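Local coordinates for hypothetical protein Atu1826 (PDB 2I3D) that is of unknown function but is a putative alpha/beta hydrolase, related in sequence to the S15 family of X-Pro dipeptidyl-peptidases, at residues Pro168-Gly176 and Leu221-Arg232; Gly61-Phe72 and Leu83-Gly91. All coordinates share one frame; numbering follows the deposited sequence.

In the fold
Contacts 1 and 2 each lay a helix against a strand of one mixed beta-sheet, their centres about 19 Å apart. Contact 2 closes before contact 1 opens along the chain, and three strands, 49-53, 124-129 and 146-152, separate strand 81-85 from strand 171-176. The two helices nevertheless touch: Leu221 CD2 packs on Ile67 CD1 at 3.8 Å, and Cys225 SG on Leu71 CD2 at 4.1 Å. Ser130, His212 and Asp179 have the geometry of a Ser-His-Asp triad, probably the active site, and contact 2 comes near it at Gly61 without touching. Separately, the Arg232 side chain of contact 1 lies about 10 Å from a bound magnesium ion.

Contact 1: Pro168-Gly176 and Leu221-Arg232; sequences PSSGLIING and LMGECEDYLDRR
The Tyr228 ring is sandwiched between Leu172 and Arg232: Leu172 CB sits over one face, 3.7 Å from the ring centroid and 17° off the normal in a CH-pi contact, while Arg232 CG lies against the opposite face. Beyond the ring, Tyr228 OH reaches the strand backbone, 3.1 Å from Gly171 CA. The Arg232 chain, bent at chi2 and chi3, crosses from the helix to the strand and sets its guanidinium beside Tyr228 OH. Its NH1 donates to Tyr228 OH at 2.9 Å, nearly in the guanidinium plane, and more weakly to the carbonyl of Ser170 (NH1 to O 2.9 Å). Gly171 CA lies at the guanidinium edge and Ser170 CB over one face; NH2 turns to the carbonyl of Glu147 on the neighbouring strand, and Ser170 OG to the backbone N of Leu201. This helix-on-sheet packing is consistent with an alpha/beta-hydrolase fold: the 221-232 part of helix 218-233 runs nearly antiparallel to strand 171-176 (167°), their axes 9.6 Å apart at closest approach. Alternate strand residues Leu172 and Ile174 face the helix, as the pleat requires. Leu172 CD2 meets Cys225 SG at 4.1 Å, a small sulfur side chain that suits a close approach to the sheet. With CG1 anti to the backbone N (chi1 179°), Ile174 extends CD1 between Leu221 CD1 at 3.7 Å and Glu224 CB at 3.5 Å. Glu224 lends only the aliphatic base of its side chain here, its carboxylate making a long, weak ion pair with Arg205.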
loop_
_atom_site.group_PDB
_atom_site.type_symbol
_atom_site.label_atom_id
_atom_site.label_comp_id
_atom_site.label_asym_id
_atom_site.label_seq_id
_atom_site.Cartn_x
_atom_site.Cartn_y
_atom_site.Cartn_z
ATOM N N PRO B 168 2.418 10.763 27.371
ATOM C CA PRO B 168 2.357 9.947 28.593
ATOM C C PRO B 168 3.180 8.620 28.614
ATOM O O PRO B 168 3.327 7.950 29.668
ATOM C CB PRO B 168 0.846 9.693 28.712
ATOM C CG PRO B 168 0.430 9.527 27.300
ATOM C CD PRO B 168 1.192 10.603 26.559
ATOM N N SER B 169 3.685 8.234 27.449
ATOM C CA SER B 169 4.314 6.926 27.303
ATOM C C SER B 169 5.540 7.027 26.419
ATOM O O SER B 169 5.670 7.955 25.586
ATOM C CB SER B 169 3.335 5.913 26.677
ATOM O OG SER B 169 2.203 5.733 27.522
ATOM N N SER B 170 6.428 6.057 26.607
ATOM C CA SER B 170 7.564 5.866 25.728
ATOM C C SER B 170 7.067 5.224 24.417
ATOM O O SER B 170 6.123 4.444 24.409
ATOM C CB SER B 170 8.546 4.914 26.412
ATOM O OG SER B 170 9.090 5.561 27.581
ATOM N N GLY B 171 7.762 5.519 23.325
ATOM C CA GLY B 171 7.403 4.877 22.059
ATOM C C GLY B 171 8.426 5.184 20.978
ATOM O O GLY B 171 9.457 5.845 21.215
ATOM N N LEU B 172 8.101 4.723 19.779
ATOM C CA LEU B 172 8.976 4.804 18.602
ATOM C C LEU B 172 8.381 5.780 17.586
ATOM O O LEU B 172 7.186 5.679 17.253
ATOM C CB LEU B 172 9.031 3.404 17.973
ATOM C CG LEU B 172 9.749 3.329 16.610
ATOM C CD1 LEU B 172 11.236 3.594 16.736
ATOM C CD2 LEU B 172 9.501 1.977 15.985
ATOM N N ILE B 173 9.223 6.686 17.075
ATOM C CA ILE B 173 8.850 7.536 15.947
ATOM C C ILE B 173 9.851 7.171 14.878
ATOM O O ILE B 173 11.072 7.180 15.122
ATOM C CB ILE B 173 8.892 9.034 16.304
ATOM C CG1 ILE B 173 7.802 9.335 17.332
ATOM C CG2 ILE B 173 8.722 9.891 15.065
ATOM C CD1 ILE B 173 7.770 10.772 17.857
ATOM N N ILE B 174 9.343 6.841 13.678
ATOM C CA ILE B 174 10.262 6.440 12.613
ATOM C C ILE B 174 9.843 7.127 11.318
ATOM O O ILE B 174 8.657 7.169 10.983
ATOM C CB ILE B 174 10.388 4.869 12.520
ATOM C CG1 ILE B 174 11.308 4.420 11.404
ATOM C CG2 ILE B 174 8.964 4.239 12.429
ATOM C CD1 ILE B 174 11.841 2.993 11.798
ATOM N N ASN B 175 10.811 7.731 10.636
ATOM C CA ASN B 175 10.516 8.540 9.425
ATOM C C ASN B 175 11.696 8.427 8.496
ATOM O O ASN B 175 12.787 8.037 8.918
ATOM C CB ASN B 175 10.218 10.024 9.734
ATOM C CG ASN B 175 11.447 10.781 10.329
ATOM O OD1 ASN B 175 11.908 11.815 9.797
ATOM N ND2 ASN B 175 11.953 10.280 11.445
ATOM N N GLY B 176 11.467 8.735 7.241
ATOM C CA GLY B 176 12.562 8.691 6.263
ATOM C C GLY B 176 13.167 10.043 5.922
ATOM O O GLY B 176 12.480 11.064 5.903
ATOM N N LEU B 221 12.201 -0.680 7.477
ATOM C CA LEU B 221 11.224 -0.123 8.448
ATOM C C LEU B 221 10.730 -1.206 9.416
ATOM O O LEU B 221 10.745 -1.028 10.633
ATOM C CB LEU B 221 10.026 0.470 7.686
ATOM C CG LEU B 221 8.817 0.863 8.538
ATOM C CD1 LEU B 221 9.151 2.007 9.510
ATOM C CD2 LEU B 221 7.610 1.199 7.599
HETATM N N MSE B 222 10.291 -2.343 8.882
HETATM C CA MSE B 222 9.653 -3.348 9.722
HETATM C C MSE B 222 10.676 -4.014 10.663
HETATM O O MSE B 222 10.338 -4.382 11.791
HETATM C CB MSE B 222 8.910 -4.379 8.871
HETATM C CG MSE B 222 7.671 -3.804 8.159
HETATM SE SE MSE B 222 6.531 -2.691 9.373
HETATM C CE MSE B 222 6.295 -3.983 10.652
ATOM N N GLY B 223 11.920 -4.160 10.210
ATOM C CA GLY B 223 13.014 -4.628 11.082
ATOM C C GLY B 223 13.234 -3.729 12.276
ATOM O O GLY B 223 13.448 -4.191 13.392
ATOM N N GLU B 224 13.172 -2.427 12.041
ATOM C CA GLU B 224 13.337 -1.453 13.135
ATOM C C GLU B 224 12.150 -1.517 14.083
ATOM O O GLU B 224 12.346 -1.496 15.304
ATOM C CB GLU B 224 13.487 -0.044 12.577
ATOM C CG GLU B 224 14.807 0.172 11.766
ATOM C CD GLU B 224 16.057 0.355 12.622
ATOM O OE1 GLU B 224 15.992 0.341 13.870
ATOM O OE2 GLU B 224 17.122 0.562 12.004
ATOM N N CYS B 225 10.931 -1.613 13.534
ATOM C CA CYS B 225 9.733 -1.797 14.396
ATOM C C CYS B 225 9.811 -3.101 15.241
ATOM O O CYS B 225 9.525 -3.090 16.427
ATOM C CB CYS B 225 8.465 -1.793 13.541
ATOM S SG CYS B 225 8.184 -0.160 12.795
ATOM N N GLU B 226 10.217 -4.202 14.599
ATOM C CA GLU B 226 10.386 -5.480 15.295
ATOM C C GLU B 226 11.413 -5.390 16.448
ATOM O O GLU B 226 11.114 -5.763 17.578
ATOM C CB GLU B 226 10.762 -6.572 14.295
ATOM C CG GLU B 226 10.932 -7.914 14.888
ATOM C CD GLU B 226 11.374 -8.942 13.824
ATOM O OE1 GLU B 226 12.079 -8.564 12.829
ATOM O OE2 GLU B 226 11.010 -10.130 13.997
ATOM N N ASP B 227 12.579 -4.824 16.147
ATOM C CA ASP B 227 13.652 -4.667 17.140
ATOM C C ASP B 227 13.165 -3.813 18.287
ATOM O O ASP B 227 13.423 -4.128 19.446
ATOM C CB ASP B 227 14.902 -4.028 16.530
ATOM C CG ASP B 227 15.578 -4.903 15.486
ATOM O OD1 ASP B 227 15.241 -6.101 15.361
ATOM O OD2 ASP B 227 16.461 -4.383 14.786
ATOM N N TYR B 228 12.421 -2.757 17.977
ATOM C CA TYR B 228 11.957 -1.860 19.040
ATOM C C TYR B 228 10.982 -2.630 19.978
ATOM O O TYR B 228 11.055 -2.561 21.206
ATOM C CB TYR B 228 11.252 -0.630 18.450
ATOM C CG TYR B 228 10.794 0.297 19.545
ATOM C CD1 TYR B 228 11.746 1.037 20.289
ATOM C CD2 TYR B 228 9.434 0.376 19.888
ATOM C CE1 TYR B 228 11.346 1.883 21.314
ATOM C CE2 TYR B 228 8.995 1.185 20.924
ATOM C CZ TYR B 228 9.952 1.927 21.652
ATOM O OH TYR B 228 9.508 2.713 22.684
ATOM N N LEU B 229 10.037 -3.342 19.393
ATOM C CA LEU B 229 9.033 -4.025 20.221
ATOM C C LEU B 229 9.714 -5.119 21.050
ATOM O O LEU B 229 9.412 -5.293 22.237
ATOM C CB LEU B 229 7.937 -4.595 19.317
ATOM C CG LEU B 229 6.831 -5.352 20.055
ATOM C CD1 LEU B 229 6.138 -4.399 21.005
ATOM C CD2 LEU B 229 5.845 -5.919 19.004
ATOM N N ASP B 230 10.654 -5.831 20.435
ATOM C CA ASP B 230 11.394 -6.875 21.143
ATOM C C ASP B 230 12.174 -6.326 22.316
ATOM O O ASP B 230 12.133 -6.899 23.433
ATOM C CB ASP B 230 12.286 -7.648 20.164
ATOM C CG ASP B 230 11.480 -8.653 19.347
ATOM O OD1 ASP B 230 10.305 -8.961 19.732
ATOM O OD2 ASP B 230 11.993 -9.129 18.321
ATOM N N ARG B 231 12.849 -5.197 22.090
ATOM C CA ARG B 231 13.549 -4.564 23.208
ATOM C C ARG B 231 12.587 -4.104 24.304
ATOM O O ARG B 231 12.827 -4.346 25.506
ATOM C CB ARG B 231 14.471 -3.449 22.718
ATOM C CG ARG B 231 15.684 -4.041 21.995
ATOM C CD ARG B 231 16.601 -2.966 21.395
ATOM N NE ARG B 231 17.396 -2.248 22.402
ATOM C CZ ARG B 231 18.151 -1.199 22.109
ATOM N NH1 ARG B 231 18.259 -0.775 20.815
ATOM N NH2 ARG B 231 18.863 -0.618 23.091
ATOM N N ARG B 232 11.466 -3.495 23.908
ATOM C CA ARG B 232 10.488 -3.024 24.913
ATOM C C ARG B 232 9.929 -4.226 25.666
ATOM O O ARG B 232 9.761 -4.141 26.877
ATOM C CB ARG B 232 9.362 -2.221 24.216
ATOM C CG ARG B 232 9.770 -0.801 23.786
ATOM C CD ARG B 232 9.814 0.166 24.972
ATOM N NE ARG B 232 8.582 0.164 25.792
ATOM C CZ ARG B 232 7.538 0.996 25.612
ATOM N NH1 ARG B 232 7.509 1.870 24.600
ATOM N NH2 ARG B 232 6.493 0.929 26.423
#

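Contact 2: Gly61-Phe72 and Leu83-Gly91; sequences GTMNNQIVYQLF and LRFNFRSIG
Gly61 and Thr62 meet Ile90 first, Thr62 CG2 resting 4.0 Å from Ile90 CG2. Thr62 OG1 accepts from Asn64 N, an ST turn within the type I turn from Thr62 to Asn65. Next, Met63, a selenomethionine, gives its backbone N to Asn86 OD1 in a short, straight bond (2.7 Å, 167°) that approaches nearly along the C=O axis. Its side chain is extended beyond CG and crosses the Asn86 side chain at about a right angle, SE lying 3.9 Å from Asn86 CG; the other end of the amide, ND2, is held by Glu36. The carbonyl of Met63 lies at the edge of the Arg84 guanidinium and takes a weak bond from NE (O to NE 3.0 Å). Two aromatic residues of helix 66-77 enclose Arg84 further on. Tyr69 places CD1 over one guanidinium face, the two planes being perpendicular. Phe72 makes a cation-pi contact: Arg84 CZ stands 4.4 Å from the ring centroid and 8° off the normal, the planes nearly perpendicular, with NH1 above the ring centre. Arg84 CG sits between the backbone N and the carbonyl carbon (chi1 57°), and from there the extended chain passes the Phe72 ring, Arg84 CG 3.5 Å from Phe72 CD1. The helix and strand 81-85 belong to the beta-alpha-beta unit that begins at strand 49-53. A buried arginine at this junction is thus stabilised by the Phe72 pi face and, weakly, by the Met63 carbonyl, which probably offsets part of the cost of removing it from water.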
loop_
_atom_site.group_PDB
_atom_site.type_symbol
_atom_site.label_atom_id
_atom_site.label_comp_id
_atom_site.label_asym_id
_atom_site.label_seq_id
_atom_site.Cartn_x
_atom_site.Cartn_y
_atom_site.Cartn_z
ATOM N N GLY B 61 -4.676 5.351 1.988
ATOM C CA GLY B 61 -4.767 4.636 3.276
ATOM C C GLY B 61 -5.980 3.700 3.358
ATOM O O GLY B 61 -7.119 4.132 3.108
ATOM N N THR B 62 -5.714 2.432 3.696
ATOM C CA THR B 62 -6.721 1.469 4.119
ATOM C C THR B 62 -6.057 0.507 5.128
ATOM O O THR B 62 -4.824 0.483 5.276
ATOM C CB THR B 62 -7.299 0.600 2.960
ATOM O OG1 THR B 62 -6.379 -0.471 2.673
ATOM C CG2 THR B 62 -7.643 1.442 1.685
HETATM N N MSE B 63 -6.872 -0.271 5.821
HETATM C CA MSE B 63 -6.346 -1.271 6.744
HETATM C C MSE B 63 -5.509 -2.343 6.051
HETATM O O MSE B 63 -4.858 -3.136 6.733
HETATM C CB MSE B 63 -7.476 -1.946 7.516
HETATM C CG MSE B 63 -8.315 -2.894 6.625
HETATM SE SE MSE B 63 -9.809 -3.556 7.582
HETATM C CE MSE B 63 -10.509 -4.677 6.169
ATOM N N ASN B 64 -5.582 -2.419 4.722
ATOM C CA ASN B 64 -4.741 -3.425 4.061
ATOM C C ASN B 64 -3.497 -2.918 3.360
ATOM O O ASN B 64 -2.828 -3.697 2.698
ATOM C CB ASN B 64 -5.562 -4.283 3.140
ATOM C CG ASN B 64 -6.602 -5.101 3.893
ATOM O OD1 ASN B 64 -7.751 -5.040 3.538
ATOM N ND2 ASN B 64 -6.208 -5.799 4.983
ATOM N N ASN B 65 -3.204 -1.611 3.526
ATOM C CA ASN B 65 -1.900 -1.056 3.171
ATOM C C ASN B 65 -0.785 -1.977 3.736
ATOM O O ASN B 65 -0.905 -2.511 4.839
ATOM C CB ASN B 65 -1.852 0.411 3.685
ATOM C CG ASN B 65 -0.448 1.008 3.745
ATOM O OD1 ASN B 65 0.289 0.782 4.691
ATOM N ND2 ASN B 65 -0.125 1.868 2.775
ATOM N N GLN B 66 0.289 -2.207 2.963
ATOM C CA GLN B 66 1.295 -3.217 3.384
ATOM C C GLN B 66 1.918 -2.889 4.745
ATOM O O GLN B 66 2.126 -3.767 5.545
ATOM C CB GLN B 66 2.401 -3.407 2.337
ATOM C CG GLN B 66 1.873 -3.768 0.918
ATOM C CD GLN B 66 0.859 -4.968 0.894
ATOM O OE1 GLN B 66 0.798 -5.795 1.825
ATOM N NE2 GLN B 66 0.097 -5.059 -0.182
ATOM N N ILE B 67 2.236 -1.623 4.952
ATOM C CA ILE B 67 2.853 -1.216 6.246
ATOM C C ILE B 67 1.866 -1.454 7.404
ATOM O O ILE B 67 2.234 -1.982 8.452
ATOM C CB ILE B 67 3.333 0.251 6.190
ATOM C CG1 ILE B 67 4.535 0.372 5.228
ATOM C CG2 ILE B 67 3.682 0.777 7.590
ATOM C CD1 ILE B 67 4.916 1.815 4.952
ATOM N N VAL B 68 0.594 -1.099 7.184
ATOM C CA VAL B 68 -0.447 -1.366 8.183
ATOM C C VAL B 68 -0.567 -2.880 8.490
ATOM O O VAL B 68 -0.576 -3.318 9.668
ATOM C CB VAL B 68 -1.795 -0.760 7.756
ATOM C CG1 VAL B 68 -2.857 -1.169 8.788
ATOM C CG2 VAL B 68 -1.688 0.816 7.611
ATOM N N TYR B 69 -0.646 -3.689 7.426
ATOM C CA TYR B 69 -0.677 -5.158 7.561
ATOM C C TYR B 69 0.549 -5.696 8.307
ATOM O O TYR B 69 0.409 -6.468 9.246
ATOM C CB TYR B 69 -0.814 -5.841 6.183
ATOM C CG TYR B 69 -0.783 -7.325 6.385
ATOM C CD1 TYR B 69 -1.911 -7.991 6.878
ATOM C CD2 TYR B 69 0.389 -8.049 6.210
ATOM C CE1 TYR B 69 -1.873 -9.327 7.128
ATOM C CE2 TYR B 69 0.426 -9.422 6.469
ATOM C CZ TYR B 69 -0.715 -10.038 6.924
ATOM O OH TYR B 69 -0.730 -11.378 7.203
ATOM N N GLN B 70 1.748 -5.269 7.881
ATOM C CA GLN B 70 2.967 -5.719 8.564
ATOM C C GLN B 70 3.016 -5.313 10.040
ATOM O O GLN B 70 3.476 -6.096 10.870
ATOM C CB GLN B 70 4.189 -5.192 7.840
ATOM C CG GLN B 70 4.349 -5.858 6.452
ATOM C CD GLN B 70 4.732 -7.290 6.554
ATOM O OE1 GLN B 70 5.561 -7.682 7.425
ATOM N NE2 GLN B 70 4.102 -8.125 5.728
ATOM N N LEU B 71 2.537 -4.117 10.384
ATOM C CA LEU B 71 2.485 -3.754 11.791
ATOM C C LEU B 71 1.535 -4.698 12.528
ATOM O O LEU B 71 1.850 -5.190 13.611
ATOM C CB LEU B 71 2.020 -2.300 11.976
ATOM C CG LEU B 71 3.057 -1.221 11.581
ATOM C CD1 LEU B 71 2.410 0.142 11.348
ATOM C CD2 LEU B 71 4.190 -1.130 12.683
ATOM N N PHE B 72 0.339 -4.896 11.952
ATOM C CA PHE B 72 -0.597 -5.863 12.510
ATOM C C PHE B 72 0.092 -7.223 12.749
ATOM O O PHE B 72 0.017 -7.801 13.855
ATOM C CB PHE B 72 -1.771 -5.997 11.555
ATOM C CG PHE B 72 -2.813 -6.980 11.994
ATOM C CD1 PHE B 72 -3.993 -6.532 12.600
ATOM C CD2 PHE B 72 -2.651 -8.354 11.740
ATOM C CE1 PHE B 72 -5.006 -7.446 12.968
ATOM C CE2 PHE B 72 -3.644 -9.277 12.093
ATOM C CZ PHE B 72 -4.831 -8.826 12.720
ATOM N N LEU B 83 -6.016 -5.671 16.438
ATOM C CA LEU B 83 -7.096 -5.212 15.553
ATOM C C LEU B 83 -6.563 -4.137 14.623
ATOM O O LEU B 83 -5.941 -3.200 15.108
ATOM C CB LEU B 83 -8.249 -4.627 16.385
ATOM C CG LEU B 83 -9.407 -4.017 15.592
ATOM C CD1 LEU B 83 -10.237 -5.119 14.888
ATOM C CD2 LEU B 83 -10.258 -3.190 16.506
ATOM N N ARG B 84 -6.752 -4.280 13.309
ATOM C CA ARG B 84 -6.677 -3.151 12.394
ATOM C C ARG B 84 -8.081 -2.941 11.842
ATOM O O ARG B 84 -8.888 -3.870 11.775
ATOM C CB ARG B 84 -5.675 -3.364 11.251
ATOM C CG ARG B 84 -5.947 -4.640 10.383
ATOM C CD ARG B 84 -4.775 -4.856 9.398
ATOM N NE ARG B 84 -5.159 -5.672 8.244
ATOM C CZ ARG B 84 -5.221 -7.007 8.245
ATOM N NH1 ARG B 84 -4.941 -7.714 9.339
ATOM N NH2 ARG B 84 -5.570 -7.635 7.133
ATOM N N PHE B 85 -8.391 -1.719 11.457
ATOM C CA PHE B 85 -9.730 -1.459 10.898
ATOM C C PHE B 85 -9.726 -0.254 9.962
ATOM O O PHE B 85 -8.815 0.565 9.990
ATOM C CB PHE B 85 -10.734 -1.219 12.048
ATOM C CG PHE B 85 -10.567 0.113 12.742
ATOM C CD1 PHE B 85 -11.338 1.214 12.347
ATOM C CD2 PHE B 85 -9.611 0.278 13.763
ATOM C CE1 PHE B 85 -11.163 2.466 12.947
ATOM C CE2 PHE B 85 -9.430 1.550 14.363
ATOM C CZ PHE B 85 -10.214 2.622 13.953
ATOM N N ASN B 86 -10.777 -0.154 9.141
ATOM C CA ASN B 86 -10.934 0.946 8.218
ATOM C C ASN B 86 -11.657 2.078 8.900
ATOM O O ASN B 86 -12.718 1.862 9.503
ATOM C CB ASN B 86 -11.705 0.494 6.983
ATOM C CG ASN B 86 -10.811 -0.168 5.960
ATOM O OD1 ASN B 86 -9.586 0.079 5.917
ATOM N ND2 ASN B 86 -11.414 -0.992 5.090
ATOM N N PHE B 87 -11.094 3.278 8.807
ATOM C CA PHE B 87 -11.806 4.475 9.318
ATOM C C PHE B 87 -13.136 4.652 8.586
ATOM O O PHE B 87 -13.312 4.139 7.463
ATOM C CB PHE B 87 -10.982 5.756 9.167
ATOM C CG PHE B 87 -9.851 5.869 10.163
ATOM C CD1 PHE B 87 -10.083 5.806 11.555
ATOM C CD2 PHE B 87 -8.542 6.087 9.698
ATOM C CE1 PHE B 87 -8.991 5.914 12.463
ATOM C CE2 PHE B 87 -7.450 6.229 10.586
ATOM C CZ PHE B 87 -7.668 6.123 11.974
ATOM N N ARG B 88 -14.069 5.385 9.205
ATOM C CA ARG B 88 -15.326 5.777 8.503
ATOM C C ARG B 88 -15.051 6.211 7.070
ATOM O O ARG B 88 -14.085 6.977 6.811
ATOM C CB ARG B 88 -16.039 6.928 9.238
ATOM C CG ARG B 88 -15.234 8.228 9.323
ATOM C CD ARG B 88 -15.913 9.250 10.277
ATOM N NE ARG B 88 -16.080 8.713 11.621
ATOM C CZ ARG B 88 -16.920 9.225 12.525
ATOM N NH1 ARG B 88 -17.624 10.312 12.204
ATOM N NH2 ARG B 88 -17.039 8.674 13.734
ATOM N N SER B 89 -15.911 5.717 6.159
ATOM C CA SER B 89 -15.920 6.011 4.697
ATOM C C SER B 89 -14.985 5.104 3.905
ATOM O O SER B 89 -15.115 5.041 2.688
ATOM C CB SER B 89 -15.595 7.460 4.365
ATOM O OG SER B 89 -14.177 7.669 4.253
ATOM N N ILE B 90 -14.030 4.438 4.576
ATOM C CA ILE B 90 -13.038 3.583 3.894
ATOM C C ILE B 90 -13.544 2.112 3.797
ATOM O O ILE B 90 -14.031 1.531 4.776
ATOM C CB ILE B 90 -11.682 3.636 4.680
ATOM C CG1 ILE B 90 -11.244 5.099 5.005
ATOM C CG2 ILE B 90 -10.596 2.772 3.992
ATOM C CD1 ILE B 90 -10.996 5.996 3.815
ATOM N N GLY B 91 -13.427 1.511 2.617
ATOM C CA GLY B 91 -13.905 0.131 2.420
ATOM C C GLY B 91 -15.397 0.024 2.703
ATOM O O GLY B 91 -16.187 0.802 2.194
#